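PDB 2WAA: xylan esterase, putative, AXE2C, which removes acetyl groups from acetylated xylan and glucomannan as a family 2 carbohydrate esterase, contributing to the breakdown of plant cell wall polysaccharides. Local coordinates for residues 102-107 with 160-165; 142-147 with 181-186; 148-153 with 316-321; 165-170 with 323-328. One frame throughout, in Å; residues are numbered along the deposited sequence. Where two conformers were deposited one is given.

Overall arrangement
The four contacts gather round the connection from strand 133-139 into helix 167-174, helix start included, which supplies a segment to each. Contact 1 joins it to the antiparallel N-terminal region, contact 2 to strand 177-183, and contacts 3 and 4 to successive parts of helix 319-337 and the loop before it. Contacts 1 and 2 lie closest, centres about 9 Å apart, linked by Glu106 OE1 and Gly185 N at 2.8 Å. Contacts 2 and 3, about 14 Å apart, share one acetate in the active site, beside the probable nucleophile Ser141. Asp149 of contact 3 pairs with Arg104 of contact 1, and Thr143 of contact 2 with Tyr167 of contact 4.

Contact 1. Residues 102-107 with 160-165; sequences IHRSEN and WWNARE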
loop_
_atom_site.group_PDB
_atom_site.type_symbol
_atom_site.label_atom_id
_atom_site.label_comp_id
_atom_site.label_asym_id
_atom_site.label_seq_id
_atom_site.Cartn_x
_atom_site.Cartn_y
_atom_site.Cartn_z
ATOM N N ILE A 102 8.935 0.940 -7.016
ATOM C CA ILE A 102 7.965 0.827 -5.934
ATOM C C ILE A 102 7.598 2.211 -5.462
ATOM O O ILE A 102 8.492 3.007 -5.118
ATOM C CB ILE A 102 8.465 -0.034 -4.699
ATOM C CG1 ILE A 102 8.848 -1.462 -5.107
ATOM C CG2 ILE A 102 7.344 -0.202 -3.690
ATOM C CD1 ILE A 102 10.352 -1.596 -5.294
ATOM N N HIS A 103 6.284 2.521 -5.424
ATOM C CA HIS A 103 5.869 3.821 -4.898
ATOM C C HIS A 103 6.065 3.827 -3.364
ATOM O O HIS A 103 5.450 3.011 -2.647
ATOM C CB HIS A 103 4.378 4.075 -5.263
ATOM C CG HIS A 103 3.904 5.484 -5.016
ATOM N ND1 HIS A 103 2.618 5.771 -4.610
ATOM C CD2 HIS A 103 4.543 6.681 -5.098
ATOM C CE1 HIS A 103 2.471 7.087 -4.483
ATOM N NE2 HIS A 103 3.622 7.662 -4.780
ATOM N N ARG A 104 6.866 4.766 -2.852
ATOM C CA ARG A 104 7.049 4.890 -1.393
ATOM C C ARG A 104 6.030 5.827 -0.802
ATOM O O ARG A 104 5.667 5.664 0.361
ATOM C CB ARG A 104 8.433 5.458 -1.042
ATOM C CG ARG A 104 9.609 4.543 -1.489
ATOM C CD ARG A 104 10.918 5.376 -1.599
ATOM N NE ARG A 104 11.307 6.022 -0.345
ATOM C CZ ARG A 104 12.035 5.441 0.609
ATOM N NH1 ARG A 104 12.442 4.159 0.513
ATOM N NH2 ARG A 104 12.358 6.147 1.711
ATOM N N SER A 105 5.627 6.835 -1.571
ATOM C CA SER A 105 4.699 7.870 -1.100
ATOM C C SER A 105 3.262 7.414 -0.980
ATOM O O SER A 105 2.906 6.357 -1.482
ATOM C CB SER A 105 4.827 9.115 -1.978
ATOM O OG SER A 105 6.031 9.771 -1.599
ATOM N N GLU A 106 2.423 8.210 -0.303
ATOM C CA GLU A 106 0.972 7.955 -0.323
ATOM C C GLU A 106 0.250 9.149 -0.958
ATOM O O GLU A 106 0.859 10.146 -1.296
ATOM C CB GLU A 106 0.410 7.714 1.091
ATOM C CG GLU A 106 0.654 8.885 2.049
ATOM C CD GLU A 106 -0.020 8.666 3.404
ATOM O OE1 GLU A 106 -1.243 8.878 3.468
ATOM O OE2 GLU A 106 0.680 8.262 4.391
ATOM N N ASN A 107 -1.055 9.036 -1.116
ATOM C CA ASN A 107 -1.828 10.032 -1.884
ATOM C C ASN A 107 -1.657 11.501 -1.522
ATOM O O ASN A 107 -1.578 12.342 -2.431
ATOM C CB ASN A 107 -3.302 9.685 -1.804
ATOM C CG ASN A 107 -3.702 8.591 -2.808
ATOM O OD1 ASN A 107 -3.847 8.892 -3.975
ATOM N ND2 ASN A 107 -3.947 7.340 -2.335
ATOM N N TRP A 160 10.591 9.983 4.588
ATOM C CA TRP A 160 10.455 9.076 5.701
ATOM C C TRP A 160 9.529 7.884 5.433
ATOM O O TRP A 160 9.525 6.937 6.216
ATOM C CB TRP A 160 9.927 9.848 6.907
ATOM C CG TRP A 160 10.965 10.676 7.614
ATOM C CD1 TRP A 160 12.122 11.242 7.086
ATOM C CD2 TRP A 160 10.913 11.082 8.980
ATOM N NE1 TRP A 160 12.796 11.931 8.065
ATOM C CE2 TRP A 160 12.071 11.871 9.231
ATOM C CE3 TRP A 160 9.986 10.874 10.007
ATOM C CZ2 TRP A 160 12.350 12.419 10.490
ATOM C CZ3 TRP A 160 10.259 11.409 11.263
ATOM C CH2 TRP A 160 11.422 12.184 11.491
ATOM N N TRP A 161 8.716 7.935 4.378
ATOM C CA TRP A 161 7.824 6.815 4.096
ATOM C C TRP A 161 8.543 5.647 3.395
ATOM O O TRP A 161 9.342 5.855 2.478
ATOM C CB TRP A 161 6.674 7.278 3.181
ATOM C CG TRP A 161 5.502 7.924 3.881
ATOM C CD1 TRP A 161 4.219 7.456 3.878
ATOM C CD2 TRP A 161 5.470 9.169 4.616
ATOM N NE1 TRP A 161 3.395 8.304 4.587
ATOM C CE2 TRP A 161 4.121 9.362 5.043
ATOM C CE3 TRP A 161 6.437 10.135 4.955
ATOM C CZ2 TRP A 161 3.714 10.462 5.801
ATOM C CZ3 TRP A 161 6.022 11.265 5.698
ATOM C CH2 TRP A 161 4.676 11.394 6.131
ATOM N N ASN A 162 8.248 4.419 3.813
ATOM C CA ASN A 162 8.859 3.256 3.170
ATOM C C ASN A 162 7.833 2.150 3.063
ATOM O O ASN A 162 7.432 1.581 4.072
ATOM C CB ASN A 162 10.069 2.839 4.002
ATOM C CG ASN A 162 10.849 1.713 3.363
ATOM O OD1 ASN A 162 10.319 0.948 2.544
ATOM N ND2 ASN A 162 12.092 1.537 3.814
ATOM N N ALA A 163 7.392 1.823 1.851
ATOM C CA ALA A 163 6.332 0.817 1.676
ATOM C C ALA A 163 6.880 -0.611 1.790
ATOM O O ALA A 163 6.255 -1.475 2.422
ATOM C CB ALA A 163 5.657 1.013 0.277
ATOM N N ARG A 164 8.039 -0.861 1.166
ATOM C CA ARG A 164 8.619 -2.216 1.093
ATOM C C ARG A 164 8.846 -2.814 2.475
ATOM O O ARG A 164 8.762 -4.036 2.647
ATOM C CB ARG A 164 10.027 -2.202 0.453
ATOM C CG ARG A 164 10.190 -2.265 -1.025
ATOM C CD ARG A 164 11.622 -1.651 -1.432
ATOM N NE ARG A 164 12.675 -1.961 -0.441
ATOM C CZ ARG A 164 13.405 -1.085 0.283
ATOM N NH1 ARG A 164 13.307 0.269 0.193
ATOM N NH2 ARG A 164 14.278 -1.587 1.130
ATOM N N GLU A 165 9.222 -1.953 3.437
ATOM C CA GLU A 165 9.531 -2.390 4.790
ATOM C C GLU A 165 8.409 -2.178 5.784
ATOM O O GLU A 165 8.596 -2.371 7.001
ATOM C CB GLU A 165 10.839 -1.735 5.267
ATOM C CG GLU A 165 11.955 -2.276 4.374
ATOM C CD GLU A 165 13.314 -1.858 4.795
ATOM O OE1 GLU A 165 13.712 -0.730 4.457
ATOM O OE2 GLU A 165 13.978 -2.680 5.471
HETATM O O HOH W 1 9.622 8.032 0.839
#
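Trp161 and Glu106 meet through a short, fairly straight hydrogen bond: NE1 of the indole donates to Glu106 OE2 at 2.7 Å, with an N-H...O angle of 157°. The oxygen lies near the ring plane and accepts on its anti lone pair, while the carboxylate is turned 77° from the ring. CG of Glu106 stands between its backbone N and carbonyl carbon (chi1 58°), and the chain runs extended beyond it toward the indole. A glutamate suits the place because its second oxygen, OE1, accepts from Gly185 N, so one buried carboxylate ties the indole to the loop near the active site.

Arg104 brings a guanidinium face against Trp161 O. NH2 is 3.1 Å from Trp161 O, but the oxygen sits over the plane where no N-H points at it. A water bridges instead, accepting from Arg104 NE at 2.9 Å and lying 2.7 Å from Trp161 O. At the guanidinium edge, Arg104 NH1 comes within 4.0 Å of Arg164 NH1, the two groups nearly coplanar. Asp66, salt-bridged to both arginines, should offset their repulsion, and Asp149 pairs with Arg104 NH2. Small Ala163 lets the chains approach, its CB 3.5 Å from His103 O.

Further out, an Asx motif shapes the loop: Asn162 OD1 accepts from Glu165 N, and its ND2 donates to Glu165 OE1. Ile102 adds an apolar flank, CD1 lying 4.1 Å from Arg164 CD. The contact thus joins the end of strand 94-103, hydrogen-bonded through Arg104 to Trp64 of strand 63-69, to the loop leading into helix 167-174 of the esterase fold.

Contact 2. Residues 142-147 with 181-186; sequences VTCGEA and LVCWGG. With ACT (acetate ion), chain C.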
loop_
_atom_site.group_PDB
_atom_site.type_symbol
_atom_site.label_atom_id
_atom_site.label_comp_id
_atom_site.label_asym_id
_atom_site.label_seq_id
_atom_site.Cartn_x
_atom_site.Cartn_y
_atom_site.Cartn_z
ATOM N N VAL A 142 0.045 3.941 9.439
ATOM C CA VAL A 142 0.915 2.810 9.784
ATOM C C VAL A 142 0.936 1.822 8.569
ATOM O O VAL A 142 1.989 1.370 8.136
ATOM C CB VAL A 142 0.431 2.102 11.042
ATOM C CG1 VAL A 142 1.368 0.906 11.356
ATOM C CG2 VAL A 142 0.400 3.124 12.238
ATOM N N THR A 143 -0.236 1.529 8.029
ATOM C CA THR A 143 -0.339 0.676 6.835
ATOM C C THR A 143 0.380 1.349 5.656
ATOM O O THR A 143 0.966 0.658 4.787
ATOM C CB THR A 143 -1.816 0.345 6.512
ATOM O OG1 THR A 143 -2.394 -0.425 7.578
ATOM C CG2 THR A 143 -1.974 -0.457 5.179
ATOM N N CYS A 144 0.347 2.690 5.611
ATOM C CA CYS A 144 0.990 3.423 4.536
ATOM C C CYS A 144 2.514 3.512 4.692
ATOM O O CYS A 144 3.146 4.044 3.818
ATOM C CB CYS A 144 0.477 4.870 4.462
ATOM S SG CYS A 144 -1.044 5.036 3.675
ATOM N N GLY A 145 3.073 3.082 5.814
ATOM C CA GLY A 145 4.522 3.049 6.017
ATOM C C GLY A 145 5.110 4.372 6.469
ATOM O O GLY A 145 6.301 4.619 6.287
ATOM N N GLU A 146 4.277 5.252 7.014
ATOM C CA GLU A 146 4.799 6.543 7.482
ATOM C C GLU A 146 5.924 6.435 8.544
ATOM O O GLU A 146 5.818 5.660 9.499
ATOM C CB GLU A 146 3.651 7.403 8.048
ATOM C CG GLU A 146 4.182 8.754 8.698
ATOM C CD GLU A 146 3.038 9.752 8.966
ATOM O OE1 GLU A 146 1.880 9.509 8.574
ATOM O OE2 GLU A 146 3.315 10.846 9.529
ATOM N N ALA A 147 7.015 7.179 8.307
ATOM C CA ALA A 147 8.119 7.359 9.298
ATOM C C ALA A 147 8.979 6.123 9.507
ATOM O O ALA A 147 9.818 6.079 10.432
ATOM C CB ALA A 147 7.562 7.877 10.649
ATOM N N LEU A 181 -2.006 -1.969 -0.790
ATOM C CA LEU A 181 -2.204 -1.143 0.404
ATOM C C LEU A 181 -3.240 -0.052 0.037
ATOM O O LEU A 181 -3.062 0.675 -0.983
ATOM C CB LEU A 181 -0.879 -0.491 0.802
ATOM C CG LEU A 181 0.292 -1.446 1.007
ATOM C CD1 LEU A 181 1.544 -0.649 1.438
ATOM C CD2 LEU A 181 -0.009 -2.596 2.048
ATOM N N VAL A 182 -4.335 0.041 0.798
ATOM C CA VAL A 182 -5.373 1.057 0.518
ATOM C C VAL A 182 -5.548 1.743 1.864
ATOM O O VAL A 182 -6.253 1.249 2.737
ATOM C CB VAL A 182 -6.677 0.414 -0.025
ATOM C CG1 VAL A 182 -7.851 1.440 -0.074
ATOM C CG2 VAL A 182 -6.417 -0.125 -1.441
ATOM N N CYS A 183 -4.842 2.854 2.034
ATOM C CA CYS A 183 -4.658 3.460 3.353
ATOM C C CYS A 183 -4.475 4.955 3.123
ATOM O O CYS A 183 -4.078 5.389 2.027
ATOM C CB CYS A 183 -3.453 2.851 4.062
ATOM S SG CYS A 183 -1.974 2.790 2.954
ATOM N N TRP A 184 -4.744 5.744 4.156
ATOM C CA TRP A 184 -4.584 7.200 4.047
ATOM C C TRP A 184 -4.223 7.731 5.421
ATOM O O TRP A 184 -5.005 7.567 6.391
ATOM C CB TRP A 184 -5.901 7.830 3.560
ATOM C CG TRP A 184 -5.713 9.200 2.947
ATOM C CD1 TRP A 184 -5.263 10.309 3.578
ATOM C CD2 TRP A 184 -6.005 9.586 1.605
ATOM N NE1 TRP A 184 -5.242 11.384 2.720
ATOM C CE2 TRP A 184 -5.680 10.949 1.487
ATOM C CE3 TRP A 184 -6.473 8.900 0.479
ATOM C CZ2 TRP A 184 -5.839 11.654 0.300
ATOM C CZ3 TRP A 184 -6.614 9.599 -0.715
ATOM C CH2 TRP A 184 -6.295 10.967 -0.792
ATOM N N GLY A 185 -3.070 8.371 5.538
ATOM C CA GLY A 185 -2.690 8.914 6.845
ATOM C C GLY A 185 -3.708 9.880 7.444
ATOM O O GLY A 185 -4.282 10.736 6.747
ATOM N N GLY A 186 -3.877 9.787 8.759
ATOM C CA GLY A 186 -4.760 10.697 9.483
ATOM C C GLY A 186 -6.242 10.361 9.398
ATOM O O GLY A 186 -7.028 10.941 10.145
HETATM C C ACT C . -2.091 7.927 11.372
HETATM O O ACT C . -1.395 8.988 11.542
HETATM O OXT ACT C . -2.709 7.855 10.284
HETATM C CH3 ACT C . -2.181 6.815 12.383
#
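A disulfide between Cys144 and Cys183 forms this buried contact, tying the loop that follows strand 133-139 to the end of strand 177-183, an outermost strand of the parallel sheet. The SG atoms of Cys144 and Cys183 are 2.5 Å apart, longer than the usual disulfide length of about 2.05 Å, so the bond is stretched or imperfectly defined here. SG of Cys183 stands between its backbone N and carbonyl carbon (chi1 48°), whereas SG of Cys144 lies beside its own N (chi1 -80°).

In an SGNH hydrolase such a loop follows the nucleophile, here probably Ser141, and the second strand leads to the oxyanion hole. Gly186 N donates to acetate OXT at 2.7 Å in an almost straight bond of 173°. The acetate is also held by Ser141 N and Asn236 ND2; Gly186 and Asn236 are the inferred stabilisers of the transition state.

Thr143 packs alongside the disulfide through its methyl: CG2 is 3.8 Å from Cys183 CB. Its hydroxyl has a separate use, hydrogen-bonding to Tyr167 OH, so the branched residue serves an apolar and a polar neighbour together. Leu181 extends the apolar patch, its CD2 lying 4.3 Å from Thr143 CG2, while CD1 packs against the backbone of the turn at Thr143 O. The loop turns here in a type I beta turn, closed by Gly145 N to Val142 O at 3.1 Å, and Gly145 takes the positive phi that glycine accommodates easily.

Contact 3. Residues 148-153 with 316-321; sequences IDRVAG and HPTKDQ. With ACT (acetate ion), chain C.
The loop carrying His316, the probable charge-relay histidine, is gripped by Arg150 just before helix 319-337 begins. Arg150 NH2 donates to His316 O at 2.7 Å; the bond is straight, at 164°, and lies in the guanidinium plane, though the donor stands above the carbonyl plane. Over the guanidinium centre sits the methyl of Thr318, whose CG2 is 3.8 Å from Arg150 CZ. Arginine suits this loop because NH1 also reaches the carboxylate of Asp311 and Asp314 O while NE donates to Ala147 O.

As in SGNH hydrolases, the histidine follows closely on its aspartate: His316 ND1 bonds to Asp314 OD1, and NE2 donates to the acetate O at 3.2 Å. Thr318 is the N-cap of the helix and forms a capping box, with Gln321 N donating to Thr318 OG1 at 3.1 Å and Thr318 N to Gln321 OE1.

In Lys319 the bend at chi3 (-64°) sets CE 3.6 Å from Ile148 CG2; NZ, one bond on, forms a 2.7 Å salt bridge with Asp149 OD1, which also accepts from Asn162 ND2. A water bridges the backbones, donating to Ile148 O and accepting from Lys319 N at 2.9 Å, in the helix's first turn.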
loop_
_atom_site.group_PDB
_atom_site.type_symbol
_atom_site.label_atom_id
_atom_site.label_comp_id
_atom_site.label_asym_id
_atom_site.label_seq_id
_atom_site.Cartn_x
_atom_site.Cartn_y
_atom_site.Cartn_z
ATOM N N ILE A 148 8.845 5.131 8.635
ATOM C CA ILE A 148 9.753 3.980 8.727
ATOM C C ILE A 148 11.202 4.403 8.501
ATOM O O ILE A 148 12.119 3.851 9.168
ATOM C CB ILE A 148 9.302 2.844 7.782
ATOM C CG1 ILE A 148 7.975 2.275 8.339
ATOM C CG2 ILE A 148 10.382 1.776 7.597
ATOM C CD1 ILE A 148 7.362 1.218 7.460
ATOM N N ASP A 149 11.437 5.347 7.583
ATOM C CA ASP A 149 12.824 5.716 7.245
ATOM C C ASP A 149 13.252 7.020 7.907
ATOM O O ASP A 149 14.016 7.790 7.331
ATOM C CB ASP A 149 13.069 5.808 5.716
ATOM C CG ASP A 149 13.228 4.439 5.042
ATOM O OD1 ASP A 149 13.284 3.382 5.732
ATOM O OD2 ASP A 149 13.253 4.402 3.777
ATOM N N ARG A 150 12.756 7.264 9.114
ATOM C CA ARG A 150 13.083 8.477 9.849
ATOM C C ARG A 150 14.574 8.424 10.132
ATOM O O ARG A 150 15.149 7.351 10.270
ATOM C CB ARG A 150 12.336 8.497 11.194
ATOM C CG ARG A 150 12.964 7.519 12.222
ATOM C CD ARG A 150 12.068 7.244 13.459
ATOM N NE ARG A 150 10.848 6.523 13.063
ATOM C CZ ARG A 150 9.757 6.352 13.800
ATOM N NH1 ARG A 150 9.687 6.803 15.059
ATOM N NH2 ARG A 150 8.733 5.702 13.245
ATOM N N VAL A 151 15.178 9.574 10.333
ATOM C CA VAL A 151 16.572 9.589 10.786
ATOM C C VAL A 151 16.646 10.637 11.876
ATOM O O VAL A 151 16.058 11.699 11.749
ATOM C CB VAL A 151 17.482 9.969 9.619
ATOM C CG1 VAL A 151 18.825 10.547 10.127
ATOM C CG2 VAL A 151 17.666 8.763 8.735
ATOM N N ALA A 152 17.309 10.305 12.975
ATOM C CA ALA A 152 17.373 11.238 14.114
ATOM C C ALA A 152 17.983 12.584 13.678
ATOM O O ALA A 152 18.967 12.606 12.955
ATOM C CB ALA A 152 18.172 10.621 15.224
ATOM N N GLY A 153 17.359 13.692 14.058
ATOM C CA GLY A 153 17.872 15.004 13.643
ATOM C C GLY A 153 17.125 15.665 12.493
ATOM O O GLY A 153 17.130 16.906 12.367
ATOM N N HIS A 316 4.911 7.101 15.468
ATOM C CA HIS A 316 4.590 6.050 14.499
ATOM C C HIS A 316 5.562 4.897 14.698
ATOM O O HIS A 316 6.733 5.126 14.998
ATOM C CB HIS A 316 4.723 6.550 13.051
ATOM C CG HIS A 316 3.587 7.417 12.612
ATOM N ND1 HIS A 316 3.574 8.772 12.838
ATOM C CD2 HIS A 316 2.440 7.129 11.944
ATOM C CE1 HIS A 316 2.453 9.288 12.349
ATOM N NE2 HIS A 316 1.744 8.309 11.806
ATOM N N PRO A 317 5.101 3.646 14.512
ATOM C CA PRO A 317 5.995 2.516 14.704
ATOM C C PRO A 317 7.279 2.645 13.867
ATOM O O PRO A 317 7.234 3.072 12.685
ATOM C CB PRO A 317 5.142 1.315 14.268
ATOM C CG PRO A 317 3.713 1.723 14.693
ATOM C CD PRO A 317 3.678 3.227 14.383
ATOM N N THR A 318 8.401 2.261 14.465
ATOM C CA THR A 318 9.672 2.291 13.759
ATOM C C THR A 318 9.813 1.131 12.761
ATOM O O THR A 318 8.993 0.209 12.730
ATOM C CB THR A 318 10.846 2.118 14.758
ATOM O OG1 THR A 318 10.702 0.869 15.444
ATOM C CG2 THR A 318 10.879 3.252 15.780
ATOM N N LYS A 319 10.873 1.191 11.953
ATOM C CA LYS A 319 11.199 0.093 11.045
ATOM C C LYS A 319 11.309 -1.217 11.801
ATOM O O LYS A 319 10.731 -2.221 11.368
ATOM C CB LYS A 319 12.513 0.391 10.306
ATOM C CG LYS A 319 13.003 -0.777 9.376
ATOM C CD LYS A 319 14.250 -0.356 8.556
ATOM C CE LYS A 319 13.831 0.814 7.612
ATOM N NZ LYS A 319 14.925 1.475 6.717
ATOM N N ASP A 320 12.022 -1.265 12.923
ATOM C CA ASP A 320 12.092 -2.570 13.608
ATOM C C ASP A 320 10.736 -3.019 14.198
ATOM O O ASP A 320 10.445 -4.205 14.276
ATOM C CB ASP A 320 13.150 -2.547 14.703
ATOM C CG ASP A 320 14.547 -2.519 14.125
ATOM O OD1 ASP A 320 14.727 -2.923 12.943
ATOM O OD2 ASP A 320 15.465 -2.091 14.859
ATOM N N GLN A 321 9.931 -2.056 14.638
ATOM C CA GLN A 321 8.589 -2.369 15.095
ATOM C C GLN A 321 7.703 -2.928 13.962
ATOM O O GLN A 321 6.924 -3.864 14.173
ATOM C CB GLN A 321 7.961 -1.156 15.746
ATOM C CG GLN A 321 8.639 -0.895 17.126
ATOM C CD GLN A 321 8.431 0.487 17.671
ATOM O OE1 GLN A 321 7.671 1.306 17.122
ATOM N NE2 GLN A 321 9.127 0.777 18.772
HETATM C C ACT C . -2.091 7.927 11.372
HETATM O O ACT C . -1.395 8.988 11.542
HETATM O OXT ACT C . -2.709 7.855 10.284
HETATM C CH3 ACT C . -2.181 6.815 12.383
HETATM O O HOH W 2 12.101 3.788 11.903
#

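Contact 4. Residues 165-170 with 323-328; sequences ESYGML and AAMARE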
loop_
_atom_site.group_PDB
_atom_site.type_symbol
_atom_site.label_atom_id
_atom_site.label_comp_id
_atom_site.label_asym_id
_atom_site.label_seq_id
_atom_site.Cartn_x
_atom_site.Cartn_y
_atom_site.Cartn_z
ATOM N N GLU A 165 9.222 -1.953 3.437
ATOM C CA GLU A 165 9.531 -2.390 4.790
ATOM C C GLU A 165 8.409 -2.178 5.784
ATOM O O GLU A 165 8.596 -2.371 7.001
ATOM C CB GLU A 165 10.839 -1.735 5.267
ATOM C CG GLU A 165 11.955 -2.276 4.374
ATOM C CD GLU A 165 13.314 -1.858 4.795
ATOM O OE1 GLU A 165 13.712 -0.730 4.457
ATOM O OE2 GLU A 165 13.978 -2.680 5.471
ATOM N N SER A 166 7.236 -1.838 5.269
ATOM C CA SER A 166 6.044 -1.735 6.120
ATOM C C SER A 166 5.494 -3.129 6.470
ATOM O O SER A 166 5.691 -4.099 5.711
ATOM C CB SER A 166 4.979 -0.873 5.422
ATOM O OG SER A 166 4.370 -1.590 4.326
ATOM N N TYR A 167 4.772 -3.244 7.600
ATOM C CA TYR A 167 4.340 -4.544 8.040
ATOM C C TYR A 167 3.469 -5.239 6.981
ATOM O O TYR A 167 3.532 -6.472 6.849
ATOM C CB TYR A 167 3.588 -4.481 9.389
ATOM C CG TYR A 167 2.153 -4.014 9.226
ATOM C CD1 TYR A 167 1.124 -4.947 9.124
ATOM C CD2 TYR A 167 1.842 -2.642 9.138
ATOM C CE1 TYR A 167 -0.256 -4.550 8.957
ATOM C CE2 TYR A 167 0.491 -2.219 8.956
ATOM C CZ TYR A 167 -0.537 -3.204 8.876
ATOM O OH TYR A 167 -1.844 -2.808 8.713
ATOM N N GLY A 168 2.674 -4.465 6.241
ATOM C CA GLY A 168 1.751 -5.049 5.236
ATOM C C GLY A 168 2.545 -5.719 4.109
ATOM O O GLY A 168 2.227 -6.845 3.716
ATOM N N MET A 169 3.593 -5.054 3.637
ATOM C CA MET A 169 4.425 -5.657 2.575
ATOM C C MET A 169 5.308 -6.803 3.091
ATOM O O MET A 169 5.459 -7.823 2.396
ATOM C CB MET A 169 5.209 -4.617 1.782
ATOM C CG MET A 169 4.286 -3.543 1.128
ATOM S SD MET A 169 5.086 -2.764 -0.327
ATOM C CE MET A 169 4.579 -3.845 -1.660
ATOM N N LEU A 170 5.818 -6.679 4.321
ATOM C CA LEU A 170 6.626 -7.775 4.899
ATOM C C LEU A 170 5.771 -9.001 5.133
ATOM O O LEU A 170 6.243 -10.104 4.883
ATOM C CB LEU A 170 7.251 -7.369 6.244
ATOM C CG LEU A 170 8.303 -6.280 6.101
ATOM C CD1 LEU A 170 8.715 -5.842 7.484
ATOM C CD2 LEU A 170 9.476 -6.822 5.320
ATOM N N ALA A 323 8.772 -4.677 11.492
ATOM C CA ALA A 323 9.230 -6.060 11.343
ATOM C C ALA A 323 8.607 -6.943 12.426
ATOM O O ALA A 323 8.130 -8.049 12.137
ATOM C CB ALA A 323 10.783 -6.108 11.409
ATOM N N ALA A 324 8.543 -6.414 13.653
ATOM C CA ALA A 324 7.918 -7.167 14.759
ATOM C C ALA A 324 6.437 -7.404 14.463
ATOM O O ALA A 324 5.902 -8.488 14.742
ATOM C CB ALA A 324 8.104 -6.449 16.086
ATOM N N MET A 325 5.763 -6.382 13.901
ATOM C CA MET A 325 4.362 -6.470 13.650
ATOM C C MET A 325 4.078 -7.593 12.618
ATOM O O MET A 325 3.138 -8.367 12.766
ATOM C CB MET A 325 3.832 -5.110 13.114
ATOM C CG MET A 325 3.804 -4.000 14.165
ATOM S SD MET A 325 3.391 -2.422 13.359
ATOM C CE MET A 325 1.852 -2.790 12.645
ATOM N N ALA A 326 4.937 -7.707 11.605
ATOM C CA ALA A 326 4.737 -8.736 10.617
ATOM C C ALA A 326 4.957 -10.101 11.258
ATOM O O ALA A 326 4.217 -11.032 10.982
ATOM C CB ALA A 326 5.711 -8.513 9.407
ATOM N N ARG A 327 5.970 -10.221 12.121
ATOM C CA ARG A 327 6.206 -11.501 12.843
ATOM C C ARG A 327 5.048 -11.929 13.774
ATOM O O ARG A 327 4.815 -13.151 14.004
ATOM C CB ARG A 327 7.524 -11.425 13.621
ATOM C CG ARG A 327 8.745 -11.356 12.711
ATOM C CD ARG A 327 10.015 -11.555 13.546
ATOM N NE ARG A 327 10.195 -10.528 14.572
ATOM C CZ ARG A 327 10.942 -9.432 14.400
ATOM N NH1 ARG A 327 11.567 -9.223 13.254
ATOM N NH2 ARG A 327 11.059 -8.557 15.376
ATOM N N GLU A 328 4.308 -10.962 14.329
ATOM C CA GLU A 328 3.197 -11.286 15.209
ATOM C C GLU A 328 1.948 -11.637 14.439
ATOM O O GLU A 328 1.171 -12.489 14.857
ATOM C CB GLU A 328 2.865 -10.106 16.127
ATOM C CG GLU A 328 3.713 -9.982 17.342
ATOM C CD GLU A 328 3.085 -9.027 18.338
ATOM O OE1 GLU A 328 2.102 -8.330 17.991
ATOM O OE2 GLU A 328 3.555 -8.981 19.479
#
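Two torsions bring Tyr167 and Met325 together. CG of Tyr167 stands between its backbone N and carbonyl carbon (chi1 79°), and the Met325 chain bends at its last torsion (chi3 58°), which sets CE over one face of the phenol ring. CE comes within 3.5 Å of Tyr167 CD2, offset toward the rim, and lies 3.8 Å from the ring centroid, 25° off the normal: a CH-pi contact. Met325 SD is farther from that centroid, at 5.2 Å and oblique, so the Met-aromatic pairing rests chiefly on the methyl. Nearer the backbones, CB of Tyr167 and CB of Met325 are 3.8 Å apart. Methionine suits this position because its flexible, unbranched chain can turn a terminal methyl onto the ring face.

Helix 167-174 belongs to the crossover that connects strand 133-139 to its parallel neighbour 177-183, and it packs here against helix 319-337 of the alpha/beta esterase fold. Ala326 makes the close approach possible: its CA is only 4.9 Å from Tyr167 CA, and its CB meets Leu170 CB at 3.7 Å and Tyr167 O at 3.9 Å. Leu170, one turn on from Tyr167, points toward the other helix and sets CD1 at 3.9 Å from Ala323 CA, where another small residue leaves the backbone accessible to a branched side chain.

Ser166 is the N-cap of its helix, and Tyr167 N, in the first turn, donates to His322 ND1 of helix 319-337, a polar tie beside the apolar packing. The phenol end of Tyr167 reaches the loop after strand 133-139, where Thr143 is its partner.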